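Local coordinates for glycosylation Associate Protein 1 (Streptococcus agalactiae serotype V, PDB 6OYC) that probably acts in the accessory Sec system as a GT-B-like component of a Gap123 complex linked to glycosylation and secretion of a streptococcal protein, at residues N18-W22 with Y23-T27; L96-P99 with E100-F104; Y216-Y219 with L220-V224. All coordinates share one frame; numbering follows the deposited sequence.

Interaction 1. Residues N18-W22 with Y23-T27. With SO4 (sulfate ion), chain K.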
ATOM      1  N   ASN A  18       7.258  -3.711  -7.086  1.00 35.72           N
ATOM      2  CA  ASN A  18       7.072  -3.184  -5.734  1.00 34.00           C
ATOM      3  C   ASN A  18       6.688  -4.261  -4.727  1.00 35.65           C
ATOM      4  O   ASN A  18       6.479  -3.944  -3.555  1.00 34.64           O
ATOM      5  CB  ASN A  18       6.005  -2.071  -5.716  1.00 32.35           C
ATOM      6  CG  ASN A  18       4.582  -2.598  -5.916  1.00 36.28           C
ATOM      7  OD1 ASN A  18       4.378  -3.705  -6.411  1.00 36.61           O
ATOM      8  ND2 ASN A  18       3.588  -1.798  -5.521  1.00 35.63           N
ATOM      9  N   ASN A  19       6.576  -5.519  -5.146  1.00 36.78           N
ATOM     10  CA  ASN A  19       6.093  -6.538  -4.230  1.00 35.55           C
ATOM     11  C   ASN A  19       7.056  -6.696  -3.055  1.00 37.43           C
ATOM     12  O   ASN A  19       8.237  -6.344  -3.128  1.00 35.00           O
ATOM     13  CB  ASN A  19       5.888  -7.873  -4.956  1.00 37.23           C
ATOM     14  CG  ASN A  19       4.871  -8.776  -4.242  1.00 38.17           C
ATOM     15  OD1 ASN A  19       4.174  -8.330  -3.336  1.00 39.36           O
ATOM     16  ND2 ASN A  19       4.787 -10.041  -4.651  1.00 34.31           N
ATOM     17  N   TYR A  20       6.513  -7.185  -1.946  1.00 38.77           N
ATOM     18  CA  TYR A  20       7.231  -7.341  -0.688  1.00 37.46           C
ATOM     19  C   TYR A  20       7.057  -8.773  -0.195  1.00 32.99           C
ATOM     20  O   TYR A  20       6.118  -9.469  -0.580  1.00 33.71           O
ATOM     21  CB  TYR A  20       6.693  -6.353   0.350  1.00 35.43           C
ATOM     22  CG  TYR A  20       5.177  -6.313   0.330  1.00 40.81           C
ATOM     23  CD1 TYR A  20       4.419  -7.331   0.927  1.00 37.73           C
ATOM     24  CD2 TYR A  20       4.493  -5.273  -0.308  1.00 39.54           C
ATOM     25  CE1 TYR A  20       3.027  -7.309   0.888  1.00 39.09           C
ATOM     26  CE2 TYR A  20       3.100  -5.240  -0.342  1.00 38.01           C
ATOM     27  CZ  TYR A  20       2.373  -6.255   0.249  1.00 43.19           C
ATOM     28  OH  TYR A  20       0.994  -6.206   0.199  1.00 42.50           O
ATOM     29  N   LEU A  21       7.960  -9.218   0.664  1.00 35.93           N
ATOM     30  CA  LEU A  21       7.755 -10.516   1.301  1.00 30.84           C
ATOM     31  C   LEU A  21       6.489 -10.490   2.154  1.00 33.23           C
ATOM     32  O   LEU A  21       6.189  -9.494   2.824  1.00 33.22           O
ATOM     33  CB  LEU A  21       8.964 -10.878   2.163  1.00 29.55           C
ATOM     34  CG  LEU A  21      10.298 -10.741   1.425  1.00 32.45           C
ATOM     35  CD1 LEU A  21      11.475 -11.077   2.364  1.00 28.70           C
ATOM     36  CD2 LEU A  21      10.293 -11.628   0.196  1.00 27.69           C
ATOM     37  N   TRP A  22       5.750 -11.606   2.142  1.00 28.66           N
ATOM     38  CA  TRP A  22       4.443 -11.624   2.787  1.00 29.53           C
ATOM     39  C   TRP A  22       4.526 -11.295   4.269  1.00 29.77           C
ATOM     40  O   TRP A  22       3.558 -10.779   4.846  1.00 28.69           O
ATOM     41  CB  TRP A  22       3.763 -12.977   2.582  1.00 31.56           C
ATOM     42  CG  TRP A  22       4.265 -14.137   3.435  1.00 31.88           C
ATOM     43  CD1 TRP A  22       5.082 -15.159   3.026  1.00 28.14           C
ATOM     44  CD2 TRP A  22       3.933 -14.419   4.810  1.00 27.65           C
ATOM     45  NE1 TRP A  22       5.291 -16.041   4.058  1.00 25.82           N
ATOM     46  CE2 TRP A  22       4.596 -15.615   5.161  1.00 27.86           C
ATOM     47  CE3 TRP A  22       3.139 -13.778   5.771  1.00 29.22           C
ATOM     48  CZ2 TRP A  22       4.490 -16.188   6.435  1.00 27.89           C
ATOM     49  CZ3 TRP A  22       3.030 -14.344   7.036  1.00 32.13           C
ATOM     50  CH2 TRP A  22       3.708 -15.538   7.359  1.00 27.98           C
ATOM     51  N   TYR A  23       5.659 -11.575   4.898  1.00 31.23           N
ATOM     52  CA  TYR A  23       5.831 -11.365   6.326  1.00 29.87           C
ATOM     53  C   TYR A  23       6.612 -10.098   6.636  1.00 31.84           C
ATOM     54  O   TYR A  23       7.049  -9.920   7.776  1.00 32.23           O
ATOM     55  CB  TYR A  23       6.547 -12.570   6.941  1.00 26.66           C
ATOM     56  CG  TYR A  23       7.850 -12.932   6.232  1.00 27.56           C
ATOM     57  CD1 TYR A  23       9.048 -12.304   6.561  1.00 29.97           C
ATOM     58  CD2 TYR A  23       7.875 -13.898   5.231  1.00 26.70           C
ATOM     59  CE1 TYR A  23      10.248 -12.636   5.916  1.00 28.30           C
ATOM     60  CE2 TYR A  23       9.064 -14.249   4.582  1.00 24.56           C
ATOM     61  CZ  TYR A  23      10.247 -13.621   4.931  1.00 28.58           C
ATOM     62  OH  TYR A  23      11.420 -13.962   4.287  1.00 30.83           O
ATOM     63  N   PHE A  24       6.834  -9.233   5.647  1.00 30.51           N
ATOM     64  CA  PHE A  24       7.740  -8.105   5.840  1.00 33.24           C
ATOM     65  C   PHE A  24       7.281  -6.905   5.011  1.00 35.59           C
ATOM     66  O   PHE A  24       8.087  -6.239   4.352  1.00 38.27           O
ATOM     67  CB  PHE A  24       9.181  -8.494   5.485  1.00 35.10           C
ATOM     68  CG  PHE A  24      10.221  -7.812   6.320  1.00 37.63           C
ATOM     69  CD1 PHE A  24      10.105  -7.773   7.702  1.00 40.99           C
ATOM     70  CD2 PHE A  24      11.303  -7.192   5.725  1.00 39.19           C
ATOM     71  CE1 PHE A  24      11.062  -7.142   8.485  1.00 40.00           C
ATOM     72  CE2 PHE A  24      12.267  -6.553   6.502  1.00 42.27           C
ATOM     73  CZ  PHE A  24      12.139  -6.530   7.888  1.00 42.36           C
ATOM     74  N   LYS A  25       5.987  -6.629   5.016  1.00 33.58           N
ATOM     75  CA  LYS A  25       5.464  -5.541   4.192  1.00 41.55           C
ATOM     76  C   LYS A  25       5.879  -4.182   4.761  1.00 38.78           C
ATOM     77  O   LYS A  25       5.731  -3.951   5.960  1.00 36.54           O
ATOM     78  CB  LYS A  25       3.946  -5.638   4.106  1.00 37.05           C
ATOM     79  CG  LYS A  25       3.269  -4.529   3.299  1.00 37.67           C
ATOM     80  CD  LYS A  25       1.768  -4.531   3.604  1.00 35.47           C
ATOM     81  CE  LYS A  25       1.105  -3.187   3.328  1.00 38.20           C
ATOM     82  NZ  LYS A  25       1.730  -2.074   4.088  1.00 37.48           N
ATOM     83  N   PRO A  26       6.416  -3.272   3.944  1.00 40.56           N
ATOM     84  CA  PRO A  26       6.608  -1.889   4.403  1.00 44.02           C
ATOM     85  C   PRO A  26       5.265  -1.214   4.643  1.00 45.45           C
ATOM     86  O   PRO A  26       4.278  -1.482   3.947  1.00 41.50           O
ATOM     87  CB  PRO A  26       7.360  -1.215   3.244  1.00 43.52           C
ATOM     88  CG  PRO A  26       7.771  -2.305   2.311  1.00 45.33           C
ATOM     89  CD  PRO A  26       6.816  -3.447   2.535  1.00 44.70           C
ATOM     90  N   THR A  27       5.233  -0.315   5.638  1.00 44.16           N
ATOM     91  CA  THR A  27       3.980   0.367   5.975  1.00 50.77           C
ATOM     92  C   THR A  27       3.541   1.377   4.912  1.00 53.37           C
ATOM     93  O   THR A  27       2.363   1.747   4.885  1.00 56.64           O
ATOM     94  CB  THR A  27       4.100   1.073   7.326  1.00 46.36           C
ATOM     95  OG1 THR A  27       5.398   1.660   7.433  1.00 52.80           O
ATOM     96  CG2 THR A  27       3.895   0.085   8.468  1.00 38.53           C
TER
HETATM   97  S   SO4 K 608       9.292   0.553   7.310  1.00 70.45           S
HETATM   98  O1  SO4 K 608       7.848   0.368   7.197  1.00 58.04           O
HETATM   99  O2  SO4 K 608       9.825   1.142   6.073  1.00 62.41           O
HETATM  100  O3  SO4 K 608       9.898  -0.743   7.604  1.00 57.22           O
HETATM  101  O4  SO4 K 608       9.584   1.464   8.423  1.00 76.81           O
HETATM  102  O   HOH W   1       9.582  -7.056   2.030  1.00 32.86           O
HETATM  103  O   HOH W   2       3.707  -8.261   6.229  1.00 28.26           O

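Interaction 2. Residues L96-P99 with E100-F104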
ATOM      1  N   LEU A  96       8.577 -28.657  -9.653  1.00 30.80           N
ATOM      2  CA  LEU A  96       9.593 -28.135 -10.555  1.00 31.66           C
ATOM      3  C   LEU A  96      10.723 -29.153 -10.736  1.00 35.80           C
ATOM      4  O   LEU A  96      10.844 -30.146  -9.994  1.00 28.43           O
ATOM      5  CB  LEU A  96      10.157 -26.823 -10.026  1.00 29.07           C
ATOM      6  CG  LEU A  96       9.077 -25.759  -9.836  1.00 33.54           C
ATOM      7  CD1 LEU A  96       9.636 -24.482  -9.252  1.00 27.54           C
ATOM      8  CD2 LEU A  96       8.407 -25.497 -11.169  1.00 31.81           C
ATOM      9  N   ASN A  97      11.572 -28.885 -11.731  1.00 32.05           N
ATOM     10  CA  ASN A  97      12.665 -29.797 -12.069  1.00 32.68           C
ATOM     11  C   ASN A  97      13.860 -29.556 -11.144  1.00 33.73           C
ATOM     12  O   ASN A  97      14.934 -29.126 -11.557  1.00 32.45           O
ATOM     13  CB  ASN A  97      13.046 -29.657 -13.536  1.00 31.17           C
ATOM     14  CG  ASN A  97      12.041 -30.305 -14.457  1.00 32.22           C
ATOM     15  OD1 ASN A  97      11.483 -31.341 -14.144  1.00 34.58           O
ATOM     16  ND2 ASN A  97      11.786 -29.683 -15.584  1.00 33.28           N
ATOM     17  N   TRP A  98      13.639 -29.839  -9.849  1.00 33.28           N
ATOM     18  CA  TRP A  98      14.711 -29.772  -8.866  1.00 32.05           C
ATOM     19  C   TRP A  98      15.779 -30.815  -9.191  1.00 31.84           C
ATOM     20  O   TRP A  98      15.489 -31.815  -9.847  1.00 36.69           O
ATOM     21  CB  TRP A  98      14.145 -30.010  -7.463  1.00 28.80           C
ATOM     22  CG  TRP A  98      13.133 -28.966  -7.056  1.00 30.91           C
ATOM     23  CD1 TRP A  98      11.784 -29.140  -6.886  1.00 29.39           C
ATOM     24  CD2 TRP A  98      13.394 -27.579  -6.800  1.00 28.31           C
ATOM     25  NE1 TRP A  98      11.194 -27.951  -6.533  1.00 27.65           N
ATOM     26  CE2 TRP A  98      12.161 -26.977  -6.472  1.00 29.88           C
ATOM     27  CE3 TRP A  98      14.553 -26.792  -6.810  1.00 28.24           C
ATOM     28  CZ2 TRP A  98      12.054 -25.619  -6.152  1.00 26.61           C
ATOM     29  CZ3 TRP A  98      14.448 -25.443  -6.502  1.00 27.70           C
ATOM     30  CH2 TRP A  98      13.205 -24.871  -6.165  1.00 26.80           C
ATOM     31  N   PRO A  99      17.022 -30.607  -8.754  1.00 34.89           N
ATOM     32  CA  PRO A  99      17.992 -31.716  -8.779  1.00 40.83           C
ATOM     33  C   PRO A  99      17.414 -32.921  -8.048  1.00 40.05           C
ATOM     34  O   PRO A  99      16.703 -32.776  -7.051  1.00 39.21           O
ATOM     35  CB  PRO A  99      19.214 -31.150  -8.046  1.00 34.90           C
ATOM     36  CG  PRO A  99      19.035 -29.640  -8.069  1.00 32.94           C
ATOM     37  CD  PRO A  99      17.560 -29.398  -8.100  1.00 32.98           C
ATOM     38  N   GLU A 100      17.698 -34.118  -8.561  1.00 40.34           N
ATOM     39  CA  GLU A 100      17.179 -35.331  -7.935  1.00 45.11           C
ATOM     40  C   GLU A 100      17.554 -35.394  -6.459  1.00 37.08           C
ATOM     41  O   GLU A 100      18.663 -35.031  -6.065  1.00 37.28           O
ATOM     42  CB  GLU A 100      17.707 -36.581  -8.645  1.00 49.49           C
ATOM     43  CG  GLU A 100      16.801 -37.827  -8.492  1.00 58.32           C
ATOM     44  CD  GLU A 100      15.933 -38.099  -9.734  1.00 68.04           C
ATOM     45  OE1 GLU A 100      15.215 -39.128  -9.746  1.00 67.97           O
ATOM     46  OE2 GLU A 100      15.963 -37.291 -10.696  1.00 68.31           O
ATOM     47  N   GLY A 101      16.611 -35.848  -5.643  1.00 36.96           N
ATOM     48  CA  GLY A 101      16.883 -36.088  -4.242  1.00 36.93           C
ATOM     49  C   GLY A 101      16.873 -34.882  -3.325  1.00 37.34           C
ATOM     50  O   GLY A 101      17.305 -35.009  -2.172  1.00 38.29           O
ATOM     51  N   VAL A 102      16.394 -33.714  -3.776  1.00 34.13           N
ATOM     52  CA  VAL A 102      16.295 -32.584  -2.833  1.00 33.17           C
ATOM     53  C   VAL A 102      15.285 -32.932  -1.730  1.00 29.78           C
ATOM     54  O   VAL A 102      14.385 -33.757  -1.910  1.00 28.24           O
ATOM     55  CB  VAL A 102      15.899 -31.273  -3.534  1.00 32.75           C
ATOM     56  CG1 VAL A 102      16.968 -30.852  -4.549  1.00 32.60           C
ATOM     57  CG2 VAL A 102      14.525 -31.394  -4.198  1.00 24.98           C
ATOM     58  N   ASP A 103      15.450 -32.295  -0.568  1.00 30.90           N
ATOM     59  CA  ASP A 103      14.481 -32.373   0.522  1.00 30.53           C
ATOM     60  C   ASP A 103      13.954 -30.973   0.844  1.00 31.96           C
ATOM     61  O   ASP A 103      14.618 -29.965   0.592  1.00 31.01           O
ATOM     62  CB  ASP A 103      15.105 -33.020   1.776  1.00 27.80           C
ATOM     63  CG  ASP A 103      16.342 -32.285   2.256  1.00 33.51           C
ATOM     64  OD1 ASP A 103      16.183 -31.218   2.896  1.00 34.73           O
ATOM     65  OD2 ASP A 103      17.472 -32.765   2.012  1.00 33.75           O
ATOM     66  N   PHE A 104      12.758 -30.905   1.407  1.00 29.32           N
ATOM     67  CA  PHE A 104      12.115 -29.628   1.683  1.00 28.58           C
ATOM     68  C   PHE A 104      12.040 -29.397   3.187  1.00 30.26           C
ATOM     69  O   PHE A 104      11.516 -30.238   3.919  1.00 29.52           O
ATOM     70  CB  PHE A 104      10.707 -29.585   1.079  1.00 28.17           C
ATOM     71  CG  PHE A 104      10.662 -29.860  -0.399  1.00 28.26           C
ATOM     72  CD1 PHE A 104      11.414 -29.107  -1.289  1.00 28.63           C
ATOM     73  CD2 PHE A 104       9.851 -30.864  -0.904  1.00 30.46           C
ATOM     74  CE1 PHE A 104      11.351 -29.359  -2.671  1.00 31.22           C
ATOM     75  CE2 PHE A 104       9.787 -31.120  -2.272  1.00 29.48           C
ATOM     76  CZ  PHE A 104      10.534 -30.368  -3.153  1.00 28.32           C
TER

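Interaction 3. Residues Y216-Y219 with L220-V224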
ATOM      1  N   TYR A 216       5.517   4.464 -23.364  1.00 32.76           N
ATOM      2  CA  TYR A 216       4.448   5.370 -22.940  1.00 33.86           C
ATOM      3  C   TYR A 216       4.021   6.302 -24.074  1.00 37.13           C
ATOM      4  O   TYR A 216       2.822   6.514 -24.308  1.00 34.96           O
ATOM      5  CB  TYR A 216       4.858   6.202 -21.728  1.00 30.69           C
ATOM      6  CG  TYR A 216       3.788   7.218 -21.428  1.00 33.01           C
ATOM      7  CD1 TYR A 216       2.546   6.813 -20.956  1.00 34.57           C
ATOM      8  CD2 TYR A 216       3.988   8.572 -21.666  1.00 32.64           C
ATOM      9  CE1 TYR A 216       1.540   7.722 -20.690  1.00 34.36           C
ATOM     10  CE2 TYR A 216       2.987   9.500 -21.403  1.00 33.67           C
ATOM     11  CZ  TYR A 216       1.758   9.065 -20.920  1.00 38.61           C
ATOM     12  OH  TYR A 216       0.736   9.959 -20.653  1.00 39.19           O
ATOM     13  N   LEU A 217       4.988   6.899 -24.776  1.00 34.08           N
ATOM     14  CA  LEU A 217       4.595   7.827 -25.827  1.00 36.86           C
ATOM     15  C   LEU A 217       3.817   7.108 -26.924  1.00 37.50           C
ATOM     16  O   LEU A 217       2.862   7.667 -27.473  1.00 36.14           O
ATOM     17  CB  LEU A 217       5.821   8.554 -26.374  1.00 37.85           C
ATOM     18  CG  LEU A 217       6.513   9.367 -25.273  1.00 43.29           C
ATOM     19  CD1 LEU A 217       7.757  10.065 -25.796  1.00 51.93           C
ATOM     20  CD2 LEU A 217       5.571  10.363 -24.591  1.00 45.63           C
ATOM     21  N   THR A 218       4.153   5.850 -27.204  1.00 36.86           N
ATOM     22  CA  THR A 218       3.323   5.074 -28.117  1.00 36.15           C
ATOM     23  C   THR A 218       1.908   4.907 -27.573  1.00 38.64           C
ATOM     24  O   THR A 218       0.932   5.058 -28.323  1.00 41.30           O
ATOM     25  CB  THR A 218       3.951   3.708 -28.381  1.00 37.44           C
ATOM     26  OG1 THR A 218       5.200   3.874 -29.066  1.00 34.51           O
ATOM     27  CG2 THR A 218       3.015   2.857 -29.222  1.00 32.73           C
ATOM     28  N   TYR A 219       1.768   4.594 -26.276  1.00 34.61           N
ATOM     29  CA  TYR A 219       0.432   4.467 -25.695  1.00 34.12           C
ATOM     30  C   TYR A 219      -0.331   5.774 -25.847  1.00 35.66           C
ATOM     31  O   TYR A 219      -1.514   5.788 -26.205  1.00 36.03           O
ATOM     32  CB  TYR A 219       0.513   4.076 -24.209  1.00 33.31           C
ATOM     33  CG  TYR A 219      -0.861   3.998 -23.538  1.00 35.09           C
ATOM     34  CD1 TYR A 219      -1.591   2.810 -23.539  1.00 36.02           C
ATOM     35  CD2 TYR A 219      -1.436   5.113 -22.928  1.00 31.63           C
ATOM     36  CE1 TYR A 219      -2.855   2.734 -22.946  1.00 35.67           C
ATOM     37  CE2 TYR A 219      -2.712   5.047 -22.336  1.00 30.48           C
ATOM     38  CZ  TYR A 219      -3.406   3.854 -22.349  1.00 35.67           C
ATOM     39  OH  TYR A 219      -4.654   3.763 -21.767  1.00 36.16           O
ATOM     40  N   LEU A 220       0.337   6.881 -25.535  1.00 34.28           N
ATOM     41  CA  LEU A 220      -0.267   8.200 -25.630  1.00 38.49           C
ATOM     42  C   LEU A 220      -0.773   8.452 -27.035  1.00 42.70           C
ATOM     43  O   LEU A 220      -1.929   8.848 -27.232  1.00 37.97           O
ATOM     44  CB  LEU A 220       0.760   9.252 -25.240  1.00 34.56           C
ATOM     45  CG  LEU A 220       0.318  10.701 -25.294  1.00 39.87           C
ATOM     46  CD1 LEU A 220      -0.847  10.929 -24.349  1.00 38.10           C
ATOM     47  CD2 LEU A 220       1.496  11.571 -24.918  1.00 38.23           C
ATOM     48  N   HIS A 221       0.083   8.179 -28.027  1.00 42.49           N
ATOM     49  CA  HIS A 221      -0.280   8.357 -29.426  1.00 42.24           C
ATOM     50  C   HIS A 221      -1.472   7.489 -29.815  1.00 44.10           C
ATOM     51  O   HIS A 221      -2.436   7.976 -30.415  1.00 48.05           O
ATOM     52  CB  HIS A 221       0.924   8.046 -30.315  1.00 43.10           C
ATOM     53  CG  HIS A 221       0.657   8.246 -31.776  1.00 55.94           C
ATOM     54  ND1 HIS A 221       0.289   9.467 -32.305  1.00 56.73           N
ATOM     55  CD2 HIS A 221       0.695   7.379 -32.816  1.00 51.60           C
ATOM     56  CE1 HIS A 221       0.121   9.344 -33.609  1.00 56.44           C
ATOM     57  NE2 HIS A 221       0.361   8.089 -33.945  1.00 57.23           N
ATOM     58  N   LYS A 222      -1.441   6.201 -29.468  1.00 42.81           N
ATOM     59  CA  LYS A 222      -2.463   5.298 -29.993  1.00 43.15           C
ATOM     60  C   LYS A 222      -3.738   5.274 -29.164  1.00 44.05           C
ATOM     61  O   LYS A 222      -4.811   5.020 -29.715  1.00 47.40           O
ATOM     62  CB  LYS A 222      -1.930   3.868 -30.084  1.00 48.62           C
ATOM     63  CG  LYS A 222      -0.773   3.659 -31.035  1.00 51.19           C
ATOM     64  CD  LYS A 222      -0.486   2.163 -31.177  1.00 60.82           C
ATOM     65  CE  LYS A 222      -1.387   1.501 -32.215  1.00 70.11           C
ATOM     66  NZ  LYS A 222      -1.122   0.034 -32.344  1.00 75.02           N
ATOM     67  N   GLU A 223      -3.658   5.487 -27.848  1.00 44.22           N
ATOM     68  CA  GLU A 223      -4.756   5.088 -26.974  1.00 42.05           C
ATOM     69  C   GLU A 223      -5.475   6.236 -26.289  1.00 42.39           C
ATOM     70  O   GLU A 223      -6.573   6.024 -25.757  1.00 44.60           O
ATOM     71  CB  GLU A 223      -4.248   4.114 -25.903  1.00 39.42           C
ATOM     72  CG  GLU A 223      -3.616   2.871 -26.504  1.00 41.97           C
ATOM     73  CD  GLU A 223      -4.651   1.990 -27.174  1.00 46.78           C
ATOM     74  OE1 GLU A 223      -5.833   2.055 -26.755  1.00 48.19           O
ATOM     75  OE2 GLU A 223      -4.295   1.235 -28.105  1.00 46.61           O
ATOM     76  N   VAL A 224      -4.898   7.427 -26.270  1.00 40.14           N
ATOM     77  CA  VAL A 224      -5.504   8.572 -25.606  1.00 43.70           C
ATOM     78  C   VAL A 224      -6.188   9.409 -26.674  1.00 45.48           C
ATOM     79  O   VAL A 224      -5.553   9.833 -27.644  1.00 44.25           O
ATOM     80  CB  VAL A 224      -4.455   9.386 -24.833  1.00 44.84           C
ATOM     81  CG1 VAL A 224      -5.097  10.549 -24.116  1.00 39.55           C
ATOM     82  CG2 VAL A 224      -3.733   8.483 -23.838  1.00 42.29           C
TER

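Interaction 1. Residues N18-W22 with Y23-T27
L21 and F24 close a type I beta turn, F24 N donating to L21 O at 2.9 Å. Two waters brace the same bend: one joins L21 N to F24 O, the other W22 O to K25 N. Before the turn, the chain of K25 runs over one face of the Y20 ring, the two side chains pointing the same way; K25 CG sits 3.5 Å from the centroid of the Y20 ring, almost exactly on its normal. P26 CD touches Y20 CB at 3.6 Å. Within the turn, W22 and Y23 make a T-shaped pair with planes at 88°. Both CG atoms lie between backbone N and carbonyl carbon (chi1 76° and 53°), bringing Y23 CB over the six-membered ring of W22, 3.7 Å from its centroid, and the Y23 edge toward the five-membered ring. L21 packs on Y23 as well: L21 CB lies over a face of its ring, and L21 CD1 is 3.5 Å from Y23 OH. K25 NZ curls to P26 O and also reaches V29 O, while T27 N and T27 OG1 both donate to O1 of a sulfate probably from the crystallisation liquor. In this loop between strand 2-5 and helix 33-43, Y20 OH bonds E127, Y23 OH bonds Q124, L21 packs on strand 131-138, and R358, just after strand 349-354, makes a cation-pi contact with F24 and bonds F24 O.

Interaction 2. Residues L96-P99 with E100-F104
W98 meets both V102 and F104 across a tight turn, while P99 packs against V102. W98 CB is the first atom to touch, 3.6 Å from V102 CG2, the two side chains crossing at about a right angle. At W98 CG the same methyl is still near, at 4.0 Å. Farther out, W98 CD1 meets F104 CZ and W98 NE1 meets F104 CE1, each pair 4.1 Å apart. F104 thus turns its edge to the indole face in a T-shaped stack, with planes at 71° and the centroid of the five-membered ring 5.6 Å from that of F104. W98 CG lies opposite its own carbonyl carbon (chi1 -62°), which carries the indole away from the turn toward F104. L96 CB lies over a face of the indole, and W98 NE1 donates to F93 O, which fixes the rotation of the ring. After W98 the chain makes a type II beta turn from P99 to V102, with G101 at positive phi; the closing bond from V102 N to P99 O is weak at 3.4 Å. V102 CG1 rests at 3.9 Å from P99 CD, crossing the proline ring obliquely. E100 O bonds K115 NZ, and D103 pairs with K114 as strand 103-106 joins strand 111-115. Between the two segments themselves cohesion is probably mainly apolar, the indole N-H being satisfied by the backbone carbonyl of F93, just upstream.

Interaction 3. Residues Y216-Y219 with L220-V224
Y219 and E223, one helical turn apart, cross at about a right angle, so that the aliphatic base of the glutamate lies over the tyrosine ring. E223 CB is 3.6 Å from the centroid of the Y219 ring, 15° off its normal, in a CH-pi contact offset toward the rim; E223 CG follows at 3.6 Å from Y219 CD1. The chain of E223 then bends at chi2, and its carboxylate plane is turned 33° from that of the ring. V224 CG2 comes obliquely to the rim on the same side of the ring, 3.9 Å from Y219 CE2. Y216 and L220 approach obliquely, Y216 OH lying 4.1 Å from L220 CD1; this hydroxyl is buried without a polar partner in the model. On the exposed side T218 and K222 run alongside each other, CG2 to CD. Four i to i+4 backbone bonds, from L220 N to Y216 O at 2.8 Å through to E223 N to Y219 O at 2.7 Å, set the one-turn spacing that brings Y219 beside E223 and Y216 beside L220; torsions orient the groups, Y219 CG standing anti to its backbone nitrogen (chi1 177°). V224 then leaves helical geometry. The segments form the C-terminal end of helix 208-223, packed on the N-terminal parallel sheet: Y216 and L220 rest on I230 of strand 229-233, V224 touches H3, and Y219 OH bonds both H3 and R49 of strands 2-5 and 48-52.

Along the chain the three contacts come in series, neither nested nor crossing, and each closes a short local bend or helical turn. Interaction 1 folds the loop between strand 2-5 and helix 33-43, near the middle of the molecule, where it meets the antiparallel sheet and residues beside the second parallel sheet. Interaction 2 shapes the turn that enters strand 103-106, the outermost strand, within this chain, of that antiparallel sheet, about 28 Å from interaction 1 between centres. Beyond the sheet, interaction 3 ends helix 208-223, which returns the chain to the first parallel sheet through strand 229-233. Interactions 2 and 3 lie farthest apart, their centres about 46 Å from each other.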